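Local coordinates for spike protein P1 (Pseudoalteromonas phage pm2, PDB 2VVE) that serves as the receptor-binding spike at the fivefold vertices of the virion, its C-terminal part carrying the receptor-binding activity, at residues A[149-160]-A[203-214]. Numbering follows the deposited sequence.
With CA (calcium ion), chain C.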
# COMPACT_ATOMS: atom_id res chain seq x y z
N THR A 149 -14.24 -52.44 -24.25
CA THR A 149 -14.06 -51.34 -25.19
C THR A 149 -12.65 -50.77 -25.02
O THR A 149 -12.21 -50.50 -23.90
CB THR A 149 -15.12 -50.23 -24.93
OG1 THR A 149 -16.44 -50.80 -25.02
CG2 THR A 149 -14.98 -49.09 -25.94
N SER A 150 -11.94 -50.62 -26.14
CA SER A 150 -10.59 -50.08 -26.14
C SER A 150 -10.62 -48.56 -26.26
O SER A 150 -11.07 -48.01 -27.28
CB SER A 150 -9.77 -50.68 -27.29
OG SER A 150 -9.55 -52.06 -27.08
N ILE A 151 -10.14 -47.88 -25.22
CA ILE A 151 -10.08 -46.43 -25.20
C ILE A 151 -8.63 -45.95 -25.34
O ILE A 151 -7.76 -46.33 -24.54
CB ILE A 151 -10.72 -45.84 -23.91
CG1 ILE A 151 -12.23 -46.14 -23.86
CG2 ILE A 151 -10.44 -44.34 -23.77
CD1 ILE A 151 -13.07 -45.57 -25.03
N SER A 152 -8.38 -45.13 -26.35
CA SER A 152 -7.07 -44.48 -26.51
C SER A 152 -7.05 -43.20 -25.70
O SER A 152 -8.01 -42.42 -25.71
CB SER A 152 -6.76 -44.19 -27.98
OG SER A 152 -6.59 -45.40 -28.71
N VAL A 153 -5.95 -42.99 -24.98
CA VAL A 153 -5.76 -41.80 -24.15
C VAL A 153 -4.43 -41.11 -24.47
O VAL A 153 -3.44 -41.75 -24.84
CB VAL A 153 -5.83 -42.11 -22.63
CG1 VAL A 153 -7.18 -42.73 -22.25
CG2 VAL A 153 -4.70 -43.02 -22.19
N LYS A 154 -4.43 -39.79 -24.35
CA LYS A 154 -3.20 -39.02 -24.45
C LYS A 154 -3.37 -37.75 -23.61
O LYS A 154 -3.83 -36.71 -24.11
CB LYS A 154 -2.85 -38.70 -25.91
CG LYS A 154 -1.52 -37.93 -26.07
CD LYS A 154 -0.98 -37.98 -27.49
CE LYS A 154 -0.10 -39.19 -27.72
NZ LYS A 154 0.41 -39.22 -29.12
N PRO A 155 -3.00 -37.83 -22.31
CA PRO A 155 -3.12 -36.67 -21.42
C PRO A 155 -2.14 -35.57 -21.82
O PRO A 155 -1.09 -35.86 -22.39
CB PRO A 155 -2.79 -37.24 -20.03
CG PRO A 155 -1.96 -38.48 -20.32
CD PRO A 155 -2.49 -39.03 -21.60
N ALA A 156 -2.51 -34.32 -21.57
CA ALA A 156 -1.61 -33.19 -21.88
C ALA A 156 -1.73 -32.09 -20.85
O ALA A 156 -2.71 -32.03 -20.10
CB ALA A 156 -1.90 -32.65 -23.28
N PHE A 157 -0.70 -31.24 -20.79
CA PHE A 157 -0.83 -29.91 -20.21
C PHE A 157 -0.90 -28.95 -21.37
O PHE A 157 -0.02 -28.97 -22.23
CB PHE A 157 0.40 -29.53 -19.38
CG PHE A 157 0.65 -30.46 -18.23
CD1 PHE A 157 -0.30 -30.63 -17.23
CD2 PHE A 157 1.86 -31.14 -18.14
CE1 PHE A 157 -0.04 -31.49 -16.13
CE2 PHE A 157 2.13 -32.01 -17.06
CZ PHE A 157 1.17 -32.17 -16.06
N TYR A 158 -1.96 -28.14 -21.40
CA TYR A 158 -1.99 -26.99 -22.30
C TYR A 158 -1.52 -25.78 -21.48
O TYR A 158 -2.15 -25.43 -20.49
CB TYR A 158 -3.40 -26.72 -22.83
CG TYR A 158 -3.96 -27.73 -23.80
CD1 TYR A 158 -3.17 -28.77 -24.34
CD2 TYR A 158 -5.28 -27.65 -24.20
CE1 TYR A 158 -3.71 -29.68 -25.24
CE2 TYR A 158 -5.82 -28.55 -25.09
CZ TYR A 158 -5.05 -29.55 -25.62
OH TYR A 158 -5.65 -30.42 -26.52
N ILE A 159 -0.43 -25.14 -21.91
CA ILE A 159 0.18 -24.07 -21.13
C ILE A 159 0.28 -22.78 -21.95
O ILE A 159 0.70 -22.81 -23.11
CB ILE A 159 1.59 -24.46 -20.61
CG1 ILE A 159 1.55 -25.84 -19.92
CG2 ILE A 159 2.16 -23.37 -19.67
CD1 ILE A 159 2.89 -26.29 -19.30
N THR A 160 -0.08 -21.65 -21.35
CA THR A 160 0.04 -20.37 -22.08
C THR A 160 1.53 -20.10 -22.36
O THR A 160 2.37 -20.32 -21.50
CB THR A 160 -0.58 -19.18 -21.30
OG1 THR A 160 0.03 -19.08 -20.01
CG2 THR A 160 -2.11 -19.37 -21.11
N ARG A 203 -0.46 -20.12 -17.22
CA ARG A 203 -1.64 -20.89 -16.84
C ARG A 203 -1.60 -22.26 -17.51
O ARG A 203 -1.27 -22.37 -18.70
CB ARG A 203 -2.92 -20.14 -17.22
CG ARG A 203 -4.22 -20.80 -16.77
CD ARG A 203 -5.30 -19.74 -16.58
NE ARG A 203 -5.00 -18.89 -15.42
CZ ARG A 203 -5.70 -17.82 -15.05
NH1 ARG A 203 -6.75 -17.45 -15.75
NH2 ARG A 203 -5.34 -17.13 -13.97
N VAL A 204 -1.92 -23.29 -16.72
CA VAL A 204 -1.82 -24.69 -17.15
C VAL A 204 -3.17 -25.41 -17.04
O VAL A 204 -3.77 -25.43 -15.96
CB VAL A 204 -0.77 -25.47 -16.29
CG1 VAL A 204 -0.61 -26.91 -16.81
CG2 VAL A 204 0.57 -24.74 -16.25
N PHE A 205 -3.62 -26.00 -18.15
CA PHE A 205 -4.85 -26.80 -18.20
C PHE A 205 -4.51 -28.29 -18.39
O PHE A 205 -4.09 -28.71 -19.48
CB PHE A 205 -5.76 -26.36 -19.36
CG PHE A 205 -6.20 -24.92 -19.31
CD1 PHE A 205 -7.46 -24.58 -18.83
CD2 PHE A 205 -5.37 -23.90 -19.80
CE1 PHE A 205 -7.88 -23.25 -18.80
CE2 PHE A 205 -5.79 -22.56 -19.77
CZ PHE A 205 -7.04 -22.24 -19.26
N PRO A 206 -4.66 -29.10 -17.33
CA PRO A 206 -4.52 -30.55 -17.51
C PRO A 206 -5.75 -31.11 -18.23
O PRO A 206 -6.88 -30.97 -17.76
CB PRO A 206 -4.43 -31.08 -16.06
CG PRO A 206 -4.16 -29.87 -15.20
CD PRO A 206 -4.87 -28.75 -15.91
N VAL A 207 -5.52 -31.74 -19.39
CA VAL A 207 -6.61 -32.20 -20.25
C VAL A 207 -6.40 -33.58 -20.84
O VAL A 207 -5.26 -34.08 -20.89
CB VAL A 207 -6.85 -31.22 -21.45
CG1 VAL A 207 -7.12 -29.80 -20.95
CG2 VAL A 207 -5.67 -31.24 -22.42
N GLU A 208 -7.50 -34.18 -21.30
CA GLU A 208 -7.42 -35.35 -22.18
C GLU A 208 -7.54 -34.87 -23.64
O GLU A 208 -8.51 -34.19 -23.99
CB GLU A 208 -8.55 -36.34 -21.84
CG GLU A 208 -8.59 -37.57 -22.77
CD GLU A 208 -7.25 -38.29 -22.87
OE1 GLU A 208 -6.76 -38.84 -21.85
OE2 GLU A 208 -6.67 -38.31 -23.99
N THR A 209 -6.58 -35.22 -24.50
CA THR A 209 -6.54 -34.71 -25.88
C THR A 209 -7.20 -35.64 -26.90
O THR A 209 -7.43 -35.26 -28.05
CB THR A 209 -5.10 -34.39 -26.38
OG1 THR A 209 -4.33 -35.60 -26.44
CG2 THR A 209 -4.41 -33.37 -25.50
N GLU A 210 -7.45 -36.88 -26.48
CA GLU A 210 -7.91 -37.91 -27.40
C GLU A 210 -9.37 -38.20 -27.09
O GLU A 210 -9.71 -38.61 -25.98
CB GLU A 210 -7.05 -39.18 -27.27
CG GLU A 210 -7.42 -40.32 -28.21
CD GLU A 210 -7.04 -40.06 -29.65
OE1 GLU A 210 -5.96 -39.48 -29.90
OE2 GLU A 210 -7.83 -40.44 -30.54
N LEU A 211 -10.23 -37.96 -28.08
CA LEU A 211 -11.64 -38.31 -27.98
C LEU A 211 -11.85 -39.57 -28.82
O LEU A 211 -11.90 -39.51 -30.05
CB LEU A 211 -12.53 -37.14 -28.45
CG LEU A 211 -14.06 -37.31 -28.47
CD1 LEU A 211 -14.61 -37.68 -27.10
CD2 LEU A 211 -14.73 -36.06 -29.00
N ASP A 212 -11.94 -40.71 -28.13
CA ASP A 212 -11.96 -42.02 -28.78
C ASP A 212 -13.30 -42.24 -29.48
O ASP A 212 -14.35 -41.94 -28.92
CB ASP A 212 -11.68 -43.12 -27.75
CG ASP A 212 -11.47 -44.49 -28.39
OD1 ASP A 212 -12.45 -45.08 -28.89
OD2 ASP A 212 -10.32 -44.99 -28.37
N TYR A 213 -13.24 -42.75 -30.71
CA TYR A 213 -14.43 -43.05 -31.51
C TYR A 213 -15.47 -43.87 -30.74
O TYR A 213 -16.68 -43.59 -30.82
CB TYR A 213 -14.01 -43.77 -32.80
CG TYR A 213 -15.15 -44.32 -33.63
CD1 TYR A 213 -15.86 -43.49 -34.50
CD2 TYR A 213 -15.51 -45.67 -33.56
CE1 TYR A 213 -16.91 -43.99 -35.27
CE2 TYR A 213 -16.55 -46.18 -34.32
CZ TYR A 213 -17.25 -45.34 -35.18
OH TYR A 213 -18.28 -45.83 -35.94
N ASP A 214 -14.99 -44.86 -29.99
CA ASP A 214 -15.85 -45.77 -29.24
C ASP A 214 -16.60 -45.08 -28.11
O ASP A 214 -17.73 -45.45 -27.81
CB ASP A 214 -15.02 -46.94 -28.70
CG ASP A 214 -14.37 -47.76 -29.80
OD1 ASP A 214 -15.06 -48.14 -30.77
OD2 ASP A 214 -13.16 -48.03 -29.70
CA CA C . -11.06 -47.14 -29.41
O HOH W 1 -13.06 -50.97 -28.72
O HOH W 2 -9.60 -40.87 -24.23
O HOH W 3 -9.01 -47.43 -29.16
O HOH W 4 -11.00 -46.14 -31.58
O HOH W 5 -10.60 -49.16 -30.62
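Glu208 OE2 is gripped by two backbone amides: Lys154 N lies 2.7 Å away on its syn lone pair, and Glu210 N meets the anti one. From the end of strand 203-208 this carboxylate spans the break at Lys154 in strand 151-160, in a jelly-roll-like sandwich domain, probably the receptor-binding one; Glu208 OE1 is hydrogen-bonded to Thr229 OG1. The bend of Glu208 at chi2 (53°) swings the carboxylate back toward residues 153-154. Lys154 O in turn accepts from Thr209 twice, from OG1 at 2.6 Å on an in-plane lone pair and from N above the carbonyl plane. Beyond this break, Ala156-Val207 and Tyr158-Phe205 are hydrogen-bonded pairs. On their face of the sheet Val207 CG2 sits 3.6 Å from the Tyr158 ring centroid, 10° off the normal, a CH-pi contact, while Tyr158 OH bonds to Ala100 O. In the other direction Ser150 and the loop leading into the helix at 213 meet on a calcium ion, seven-coordinate with three waters. Asp212 binds it through both carboxylate oxygens and also caps the following helix through OD1, accepting from Asp214 N. Asp212 OD2 accepts from Ser152 N at 2.8 Å, 31° out of the carboxylate plane, tying strand to metal site. Ser150 O and Asp214 OD2 each coordinate calcium at 2.3 Å.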